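MHC class I-like protein MILL2 (Mus musculus, PDB 6A97) binds to heparan sulfate proteoglycans on the surface of fibroblasts, as a GPI-anchored member of the MHC class I family. Local coordinates at residues A[233-247]-A[258-270]. Sequence-based numbering, arbitrary orientation.
Sequences LVWLQDGKPVQQKTF and GTYQARVSIRVLP. With SO4 (sulfate ion), chain E.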
ATOM      1  N   LEU A 233       0.561  -2.348  -2.230  1.00 40.37           N
ATOM      2  CA  LEU A 233      -0.035  -3.298  -3.156  1.00 39.71           C
ATOM      3  C   LEU A 233      -1.327  -3.813  -2.551  1.00 40.71           C
ATOM      4  O   LEU A 233      -1.384  -4.116  -1.358  1.00 42.09           O
ATOM      5  CB  LEU A 233       0.908  -4.463  -3.450  1.00 40.41           C
ATOM      6  CG  LEU A 233       2.087  -4.222  -4.390  1.00 40.62           C
ATOM      7  CD1 LEU A 233       2.995  -5.437  -4.397  1.00 45.59           C
ATOM      8  CD2 LEU A 233       1.592  -3.918  -5.804  1.00 42.10           C
ATOM      9  N   VAL A 234      -2.368  -3.901  -3.367  1.00 40.63           N
ATOM     10  CA  VAL A 234      -3.637  -4.436  -2.898  1.00 40.97           C
ATOM     11  C   VAL A 234      -4.211  -5.389  -3.940  1.00 43.40           C
ATOM     12  O   VAL A 234      -4.203  -5.094  -5.134  1.00 47.66           O
ATOM     13  CB  VAL A 234      -4.657  -3.309  -2.583  1.00 46.59           C
ATOM     14  CG1 VAL A 234      -4.798  -2.357  -3.752  1.00 45.35           C
ATOM     15  CG2 VAL A 234      -6.011  -3.897  -2.205  1.00 59.20           C
ATOM     16  N   TRP A 235      -4.661  -6.553  -3.488  1.00 41.45           N
ATOM     17  CA  TRP A 235      -5.421  -7.452  -4.337  1.00 41.81           C
ATOM     18  C   TRP A 235      -6.892  -7.084  -4.231  1.00 43.53           C
ATOM     19  O   TRP A 235      -7.422  -6.924  -3.129  1.00 42.30           O
ATOM     20  CB  TRP A 235      -5.198  -8.912  -3.942  1.00 41.40           C
ATOM     21  CG  TRP A 235      -4.028  -9.544  -4.625  1.00 43.76           C
ATOM     22  CD1 TRP A 235      -2.827  -9.875  -4.063  1.00 41.47           C
ATOM     23  CD2 TRP A 235      -3.939  -9.912  -6.007  1.00 44.27           C
ATOM     24  NE1 TRP A 235      -2.002 -10.434  -5.006  1.00 45.47           N
ATOM     25  CE2 TRP A 235      -2.661 -10.467  -6.210  1.00 47.95           C
ATOM     26  CE3 TRP A 235      -4.816  -9.823  -7.093  1.00 42.25           C
ATOM     27  CZ2 TRP A 235      -2.238 -10.932  -7.451  1.00 43.85           C
ATOM     28  CZ3 TRP A 235      -4.393 -10.286  -8.327  1.00 42.40           C
ATOM     29  CH2 TRP A 235      -3.119 -10.836  -8.495  1.00 41.83           C
ATOM     30  N   LEU A 236      -7.545  -6.946  -5.382  1.00 43.15           N
ATOM     31  CA  LEU A 236      -8.938  -6.526  -5.430  1.00 43.60           C
ATOM     32  C   LEU A 236      -9.814  -7.617  -6.030  1.00 45.33           C
ATOM     33  O   LEU A 236      -9.478  -8.191  -7.062  1.00 44.43           O
ATOM     34  CB  LEU A 236      -9.084  -5.236  -6.247  1.00 44.37           C
ATOM     35  CG  LEU A 236      -8.354  -3.993  -5.727  1.00 44.33           C
ATOM     36  CD1 LEU A 236      -8.297  -2.919  -6.804  1.00 48.30           C
ATOM     37  CD2 LEU A 236      -9.028  -3.457  -4.487  1.00 44.00           C
ATOM     38  N   GLN A 237     -10.930  -7.906  -5.374  1.00 46.41           N
ATOM     39  CA  GLN A 237     -11.927  -8.803  -5.938  1.00 47.74           C
ATOM     40  C   GLN A 237     -13.228  -8.040  -6.106  1.00 49.39           C
ATOM     41  O   GLN A 237     -13.831  -7.613  -5.119  1.00 47.75           O
ATOM     42  CB  GLN A 237     -12.138 -10.034  -5.058  1.00 43.22           C
ATOM     43  CG  GLN A 237     -13.314 -10.886  -5.512  1.00 48.01           C
ATOM     44  CD  GLN A 237     -13.371 -12.236  -4.824  1.00 51.83           C
ATOM     45  OE1 GLN A 237     -12.992 -12.372  -3.662  1.00 51.62           O
ATOM     46  NE2 GLN A 237     -13.850 -13.245  -5.544  1.00 55.91           N
ATOM     47  N   ASP A 238     -13.648  -7.870  -7.357  1.00 59.60           N
ATOM     48  CA  ASP A 238     -14.811  -7.052  -7.689  1.00 66.51           C
ATOM     49  C   ASP A 238     -14.726  -5.680  -7.020  1.00 65.97           C
ATOM     50  O   ASP A 238     -15.670  -5.238  -6.367  1.00 69.07           O
ATOM     51  CB  ASP A 238     -16.106  -7.762  -7.289  1.00 75.57           C
ATOM     52  CG  ASP A 238     -16.258  -9.114  -7.958  1.00 84.08           C
ATOM     53  OD1 ASP A 238     -15.920  -9.226  -9.156  1.00 89.67           O
ATOM     54  OD2 ASP A 238     -16.714 -10.064  -7.287  1.00 86.26           O
ATOM     55  N   GLY A 239     -13.576  -5.028  -7.167  1.00 67.51           N
ATOM     56  CA  GLY A 239     -13.373  -3.690  -6.638  1.00 65.07           C
ATOM     57  C   GLY A 239     -13.122  -3.625  -5.145  1.00 65.47           C
ATOM     58  O   GLY A 239     -12.894  -2.546  -4.597  1.00 68.04           O
ATOM     59  N   LYS A 240     -13.160  -4.775  -4.479  1.00 56.48           N
ATOM     60  CA  LYS A 240     -13.017  -4.814  -3.028  1.00 47.66           C
ATOM     61  C   LYS A 240     -11.685  -5.432  -2.614  1.00 42.96           C
ATOM     62  O   LYS A 240     -11.307  -6.484  -3.119  1.00 43.84           O
ATOM     63  CB  LYS A 240     -14.177  -5.590  -2.396  1.00 56.77           C
ATOM     64  CG  LYS A 240     -15.408  -4.743  -2.077  1.00 65.71           C
ATOM     65  CD  LYS A 240     -16.017  -4.099  -3.312  1.00 65.81           C
ATOM     66  CE  LYS A 240     -17.218  -3.240  -2.945  1.00 72.20           C
ATOM     67  NZ  LYS A 240     -17.785  -2.545  -4.134  1.00 74.25           N
ATOM     68  N   PRO A 241     -10.974  -4.779  -1.684  1.00 53.94           N
ATOM     69  CA  PRO A 241      -9.663  -5.263  -1.237  1.00 54.48           C
ATOM     70  C   PRO A 241      -9.771  -6.569  -0.458  1.00 53.47           C
ATOM     71  O   PRO A 241     -10.533  -6.660   0.507  1.00 53.00           O
ATOM     72  CB  PRO A 241      -9.150  -4.128  -0.342  1.00 49.49           C
ATOM     73  CG  PRO A 241     -10.370  -3.412   0.108  1.00 57.10           C
ATOM     74  CD  PRO A 241     -11.370  -3.532  -1.007  1.00 59.20           C
ATOM     75  N   VAL A 242      -9.019  -7.579  -0.883  1.00 46.84           N
ATOM     76  CA  VAL A 242      -9.036  -8.866  -0.202  1.00 50.58           C
ATOM     77  C   VAL A 242      -7.701  -9.117   0.487  1.00 50.20           C
ATOM     78  O   VAL A 242      -7.615  -9.893   1.438  1.00 57.00           O
ATOM     79  CB  VAL A 242      -9.352 -10.020  -1.171  1.00 51.47           C
ATOM     80  CG1 VAL A 242     -10.791  -9.927  -1.641  1.00 58.73           C
ATOM     81  CG2 VAL A 242      -8.397 -10.006  -2.353  1.00 42.94           C
ATOM     82  N   GLN A 243      -6.662  -8.452  -0.002  1.00 46.71           N
ATOM     83  CA  GLN A 243      -5.365  -8.442   0.659  1.00 46.67           C
ATOM     84  C   GLN A 243      -4.683  -7.119   0.353  1.00 51.97           C
ATOM     85  O   GLN A 243      -4.706  -6.648  -0.785  1.00 49.23           O
ATOM     86  CB  GLN A 243      -4.496  -9.620   0.213  1.00 44.08           C
ATOM     87  CG  GLN A 243      -3.127  -9.690   0.889  1.00 47.22           C
ATOM     88  CD  GLN A 243      -3.218  -9.848   2.403  1.00 51.43           C
ATOM     89  OE1 GLN A 243      -3.367  -8.869   3.139  1.00 52.67           O
ATOM     90  NE2 GLN A 243      -3.130 -11.087   2.873  1.00 43.49           N
ATOM     91  N   GLN A 244      -4.094  -6.518   1.379  1.00 51.37           N
ATOM     92  CA  GLN A 244      -3.463  -5.214   1.251  1.00 55.12           C
ATOM     93  C   GLN A 244      -2.154  -5.196   2.030  1.00 51.51           C
ATOM     94  O   GLN A 244      -2.088  -5.682   3.156  1.00 55.76           O
ATOM     95  CB  GLN A 244      -4.409  -4.115   1.751  1.00 49.41           C
ATOM     96  CG  GLN A 244      -3.987  -2.683   1.427  1.00 56.84           C
ATOM     97  CD  GLN A 244      -2.890  -2.158   2.341  1.00 68.74           C
ATOM     98  OE1 GLN A 244      -2.756  -2.598   3.484  1.00 76.56           O
ATOM     99  NE2 GLN A 244      -2.102  -1.214   1.840  1.00 65.59           N
ATOM    100  N   LYS A 245      -1.112  -4.639   1.424  1.00 41.34           N
ATOM    101  CA  LYS A 245       0.158  -4.467   2.116  1.00 48.62           C
ATOM    102  C   LYS A 245       0.782  -3.117   1.799  1.00 48.00           C
ATOM    103  O   LYS A 245       0.896  -2.726   0.635  1.00 45.90           O
ATOM    104  CB  LYS A 245       1.129  -5.593   1.755  1.00 54.90           C
ATOM    105  CG  LYS A 245       0.999  -6.825   2.636  1.00 64.97           C
ATOM    106  CD  LYS A 245       1.699  -8.028   2.025  1.00 71.38           C
ATOM    107  CE  LYS A 245       1.410  -9.297   2.813  1.00 76.51           C
ATOM    108  NZ  LYS A 245       2.453  -9.546   3.852  1.00 84.36           N
ATOM    109  N   THR A 246       1.170  -2.405   2.849  1.00 49.09           N
ATOM    110  CA  THR A 246       1.916  -1.163   2.713  1.00 55.55           C
ATOM    111  C   THR A 246       3.391  -1.426   2.991  1.00 56.26           C
ATOM    112  O   THR A 246       3.752  -1.929   4.055  1.00 51.81           O
ATOM    113  CB  THR A 246       1.389  -0.076   3.670  1.00 55.38           C
ATOM    114  OG1 THR A 246       0.026   0.222   3.348  1.00 58.51           O
ATOM    115  CG2 THR A 246       2.223   1.194   3.557  1.00 52.76           C
ATOM    116  N   PHE A 247       4.242  -1.100   2.029  1.00 58.67           N
ATOM    117  CA  PHE A 247       5.668  -1.352   2.176  1.00 54.97           C
ATOM    118  C   PHE A 247       6.402  -0.077   2.566  1.00 58.79           C
ATOM    119  O   PHE A 247       6.130   1.000   2.032  1.00 57.24           O
ATOM    120  CB  PHE A 247       6.248  -1.935   0.885  1.00 41.92           C
ATOM    121  CG  PHE A 247       5.639  -3.250   0.494  1.00 40.74           C
ATOM    122  CD1 PHE A 247       4.491  -3.294  -0.285  1.00 41.97           C
ATOM    123  CD2 PHE A 247       6.200  -4.443   0.921  1.00 41.26           C
ATOM    124  CE1 PHE A 247       3.923  -4.506  -0.640  1.00 40.30           C
ATOM    125  CE2 PHE A 247       5.637  -5.658   0.570  1.00 41.76           C
ATOM    126  CZ  PHE A 247       4.496  -5.689  -0.212  1.00 40.87           C
ATOM    127  N   GLY A 258      19.756  -0.200  -6.620  1.00 53.20           N
ATOM    128  CA  GLY A 258      19.352   1.099  -6.115  1.00 50.79           C
ATOM    129  C   GLY A 258      17.855   1.335  -6.225  1.00 52.64           C
ATOM    130  O   GLY A 258      17.350   2.354  -5.756  1.00 49.64           O
ATOM    131  N   THR A 259      17.140   0.404  -6.853  1.00 51.48           N
ATOM    132  CA  THR A 259      15.680   0.481  -6.896  1.00 50.27           C
ATOM    133  C   THR A 259      15.059  -0.604  -6.026  1.00 47.34           C
ATOM    134  O   THR A 259      15.738  -1.531  -5.579  1.00 40.71           O
ATOM    135  CB  THR A 259      15.129   0.357  -8.332  1.00 44.41           C
ATOM    136  OG1 THR A 259      15.288  -0.987  -8.807  1.00 41.76           O
ATOM    137  CG2 THR A 259      15.849   1.323  -9.269  1.00 49.85           C
ATOM    138  N   TYR A 260      13.758  -0.496  -5.791  1.00 44.03           N
ATOM    139  CA  TYR A 260      13.105  -1.395  -4.856  1.00 42.33           C
ATOM    140  C   TYR A 260      11.937  -2.136  -5.483  1.00 39.97           C
ATOM    141  O   TYR A 260      11.415  -1.738  -6.521  1.00 39.05           O
ATOM    142  CB  TYR A 260      12.666  -0.605  -3.626  1.00 42.19           C
ATOM    143  CG  TYR A 260      13.863   0.029  -2.972  1.00 42.23           C
ATOM    144  CD1 TYR A 260      14.636  -0.687  -2.067  1.00 42.45           C
ATOM    145  CD2 TYR A 260      14.265   1.316  -3.308  1.00 47.49           C
ATOM    146  CE1 TYR A 260      15.757  -0.130  -1.491  1.00 51.40           C
ATOM    147  CE2 TYR A 260      15.390   1.883  -2.733  1.00 52.17           C
ATOM    148  CZ  TYR A 260      16.131   1.152  -1.827  1.00 55.30           C
ATOM    149  OH  TYR A 260      17.253   1.698  -1.246  1.00 62.41           O
ATOM    150  N   GLN A 261      11.550  -3.235  -4.856  1.00 40.19           N
ATOM    151  CA  GLN A 261      10.437  -4.011  -5.360  1.00 40.65           C
ATOM    152  C   GLN A 261       9.600  -4.544  -4.209  1.00 43.99           C
ATOM    153  O   GLN A 261      10.005  -4.471  -3.044  1.00 37.84           O
ATOM    154  CB  GLN A 261      10.931  -5.150  -6.253  1.00 35.99           C
ATOM    155  CG  GLN A 261      11.769  -6.201  -5.565  1.00 40.90           C
ATOM    156  CD  GLN A 261      12.173  -7.306  -6.522  1.00 46.16           C
ATOM    157  OE1 GLN A 261      11.520  -8.351  -6.599  1.00 42.81           O
ATOM    158  NE2 GLN A 261      13.242  -7.070  -7.278  1.00 40.19           N
ATOM    159  N   ALA A 262       8.424  -5.062  -4.545  1.00 39.28           N
ATOM    160  CA  ALA A 262       7.485  -5.551  -3.542  1.00 38.56           C
ATOM    161  C   ALA A 262       6.684  -6.731  -4.082  1.00 38.62           C
ATOM    162  O   ALA A 262       6.671  -6.988  -5.287  1.00 40.64           O
ATOM    163  CB  ALA A 262       6.558  -4.432  -3.094  1.00 41.60           C
ATOM    164  N   ARG A 263       6.010  -7.443  -3.188  1.00 38.38           N
ATOM    165  CA  ARG A 263       5.339  -8.680  -3.568  1.00 43.34           C
ATOM    166  C   ARG A 263       4.169  -8.980  -2.634  1.00 42.98           C
ATOM    167  O   ARG A 263       4.279  -8.809  -1.420  1.00 40.62           O
ATOM    168  CB  ARG A 263       6.346  -9.834  -3.562  1.00 43.81           C
ATOM    169  CG  ARG A 263       5.745 -11.226  -3.519  1.00 61.68           C
ATOM    170  CD  ARG A 263       6.842 -12.283  -3.504  1.00 70.76           C
ATOM    171  NE  ARG A 263       7.734 -12.123  -2.358  1.00 79.96           N
ATOM    172  CZ  ARG A 263       8.934 -12.691  -2.255  1.00 84.19           C
ATOM    173  NH1 ARG A 263       9.400 -13.456  -3.234  1.00 87.65           N
ATOM    174  NH2 ARG A 263       9.671 -12.491  -1.173  1.00 82.18           N
ATOM    175  N   VAL A 264       3.040  -9.390  -3.210  1.00 39.30           N
ATOM    176  CA  VAL A 264       1.890  -9.862  -2.434  1.00 40.58           C
ATOM    177  C   VAL A 264       1.245 -11.024  -3.168  1.00 39.89           C
ATOM    178  O   VAL A 264       0.995 -10.943  -4.373  1.00 40.85           O
ATOM    179  CB  VAL A 264       0.822  -8.761  -2.202  1.00 40.66           C
ATOM    180  CG1 VAL A 264      -0.298  -9.291  -1.325  1.00 45.48           C
ATOM    181  CG2 VAL A 264       1.427  -7.537  -1.557  1.00 42.93           C
ATOM    182  N   SER A 265       0.985 -12.109  -2.446  1.00 40.94           N
ATOM    183  CA  SER A 265       0.334 -13.271  -3.036  1.00 44.29           C
ATOM    184  C   SER A 265      -0.983 -13.597  -2.345  1.00 46.56           C
ATOM    185  O   SER A 265      -1.177 -13.267  -1.176  1.00 45.44           O
ATOM    186  CB  SER A 265       1.259 -14.488  -2.981  1.00 54.43           C
ATOM    187  OG  SER A 265       2.365 -14.315  -3.849  1.00 62.44           O
ATOM    188  N   ILE A 266      -1.885 -14.238  -3.087  1.00 40.33           N
ATOM    189  CA  ILE A 266      -3.130 -14.771  -2.541  1.00 40.05           C
ATOM    190  C   ILE A 266      -3.408 -16.127  -3.167  1.00 45.24           C
ATOM    191  O   ILE A 266      -2.865 -16.449  -4.225  1.00 45.53           O
ATOM    192  CB  ILE A 266      -4.340 -13.848  -2.807  1.00 40.20           C
ATOM    193  CG1 ILE A 266      -4.484 -13.579  -4.307  1.00 46.16           C
ATOM    194  CG2 ILE A 266      -4.206 -12.536  -2.031  1.00 40.10           C
ATOM    195  CD1 ILE A 266      -5.708 -12.765  -4.673  1.00 52.61           C
ATOM    196  N   ARG A 267      -4.254 -16.917  -2.516  1.00 43.75           N
ATOM    197  CA  ARG A 267      -4.669 -18.195  -3.070  1.00 49.29           C
ATOM    198  C   ARG A 267      -6.146 -18.146  -3.417  1.00 50.42           C
ATOM    199  O   ARG A 267      -6.972 -17.727  -2.607  1.00 49.30           O
ATOM    200  CB  ARG A 267      -4.381 -19.335  -2.092  1.00 53.67           C
ATOM    201  CG  ARG A 267      -2.899 -19.605  -1.915  1.00 67.53           C
ATOM    202  CD  ARG A 267      -2.536 -19.752  -0.454  1.00 77.65           C
ATOM    203  NE  ARG A 267      -1.285 -19.064  -0.151  1.00 86.58           N
ATOM    204  CZ  ARG A 267      -1.194 -17.762   0.102  1.00 85.58           C
ATOM    205  NH1 ARG A 267      -2.282 -17.004   0.090  1.00 92.77           N
ATOM    206  NH2 ARG A 267      -0.018 -17.216   0.368  1.00 78.88           N
ATOM    207  N   VAL A 268      -6.470 -18.550  -4.640  1.00 44.09           N
ATOM    208  CA  VAL A 268      -7.847 -18.569  -5.097  1.00 43.65           C
ATOM    209  C   VAL A 268      -8.144 -19.938  -5.666  1.00 49.09           C
ATOM    210  O   VAL A 268      -7.242 -20.765  -5.805  1.00 56.53           O
ATOM    211  CB  VAL A 268      -8.114 -17.487  -6.161  1.00 43.97           C
ATOM    212  CG1 VAL A 268      -7.636 -16.139  -5.664  1.00 41.56           C
ATOM    213  CG2 VAL A 268      -7.427 -17.844  -7.476  1.00 44.21           C
ATOM    214  N   LEU A 269      -9.411 -20.179  -5.984  1.00 49.46           N
ATOM    215  CA  LEU A 269      -9.823 -21.432  -6.596  1.00 52.84           C
ATOM    216  C   LEU A 269      -9.621 -21.379  -8.109  1.00 59.00           C
ATOM    217  O   LEU A 269      -9.724 -20.309  -8.710  1.00 57.06           O
ATOM    218  CB  LEU A 269     -11.285 -21.734  -6.263  1.00 57.20           C
ATOM    219  CG  LEU A 269     -11.636 -21.756  -4.775  1.00 58.65           C
ATOM    220  CD1 LEU A 269     -13.132 -21.944  -4.584  1.00 61.85           C
ATOM    221  CD2 LEU A 269     -10.853 -22.849  -4.055  1.00 56.84           C
ATOM    222  N   PRO A 270      -9.321 -22.534  -8.725  1.00 59.01           N
ATOM    223  CA  PRO A 270      -9.133 -22.626 -10.178  1.00 62.27           C
ATOM    224  C   PRO A 270     -10.301 -22.021 -10.956  1.00 65.57           C
ATOM    225  O   PRO A 270     -11.455 -22.362 -10.698  1.00 67.76           O
ATOM    226  CB  PRO A 270      -9.039 -24.135 -10.421  1.00 63.25           C
ATOM    227  CG  PRO A 270      -8.497 -24.682  -9.148  1.00 62.57           C
ATOM    228  CD  PRO A 270      -9.076 -23.824  -8.054  1.00 55.50           C
TER
HETATM  229  S   SO4 E 301      -4.747 -16.390   1.369  1.00 56.90           S
HETATM  230  O1  SO4 E 301      -4.957 -15.709   0.095  1.00 55.63           O
HETATM  231  O2  SO4 E 301      -5.910 -16.189   2.227  1.00 53.07           O
HETATM  232  O3  SO4 E 301      -3.570 -15.847   2.035  1.00 53.22           O
HETATM  233  O4  SO4 E 301      -4.556 -17.813   1.120  1.00 52.74           O
HETATM  234  O   HOH W   1      -2.629 -13.284   1.434  1.00 51.90           O
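Val264 and Ile266 of strand 260-268 pack against Trp235, Leu233 and Gln243, an example of how an immunoglobulin sandwich closes through side chains that alternate along its strands. Apolar contacts dominate. Val264 spreads its two methyls: CG1, anti to the backbone N (chi1 -177°), meets Gln243 CG at 3.6 Å, while CG2 fits between Leu233 CB and the aliphatic CD of Lys245. Two CH-pi contacts flank it. Ala262 CB sits over the centre of the Phe247 ring, 3.6 Å from the centroid, and Val264 CG2 reaches the edge of that ring. Ile266 CD1 covers one face of the Trp235 indole off centre, 3.6 Å from CD2, and its CG2 rests against Gln243 CB.

The direct polar link is Trp235 NE1 to Val264 O, 3.1 Å and nearly straight (165°); the acceptor lies close to the indole plane, but the N-H arrives from above the carbonyl plane rather than along a lone pair. A water accepts a hydrogen bond from Gln243 NE2 and donates to Ser265 O and to a sulfate, probably from the crystallisation liquor, which also accepts from Arg267 N.

Val242 and Gln243 form a classic beta bulge opposite Trp235. In this C1-set domain strands 231-237 and 240-247 belong to one sheet and strand 260-268 to the facing one, where Leu219 and Cys221 of strand 217-226 also touch Trp235.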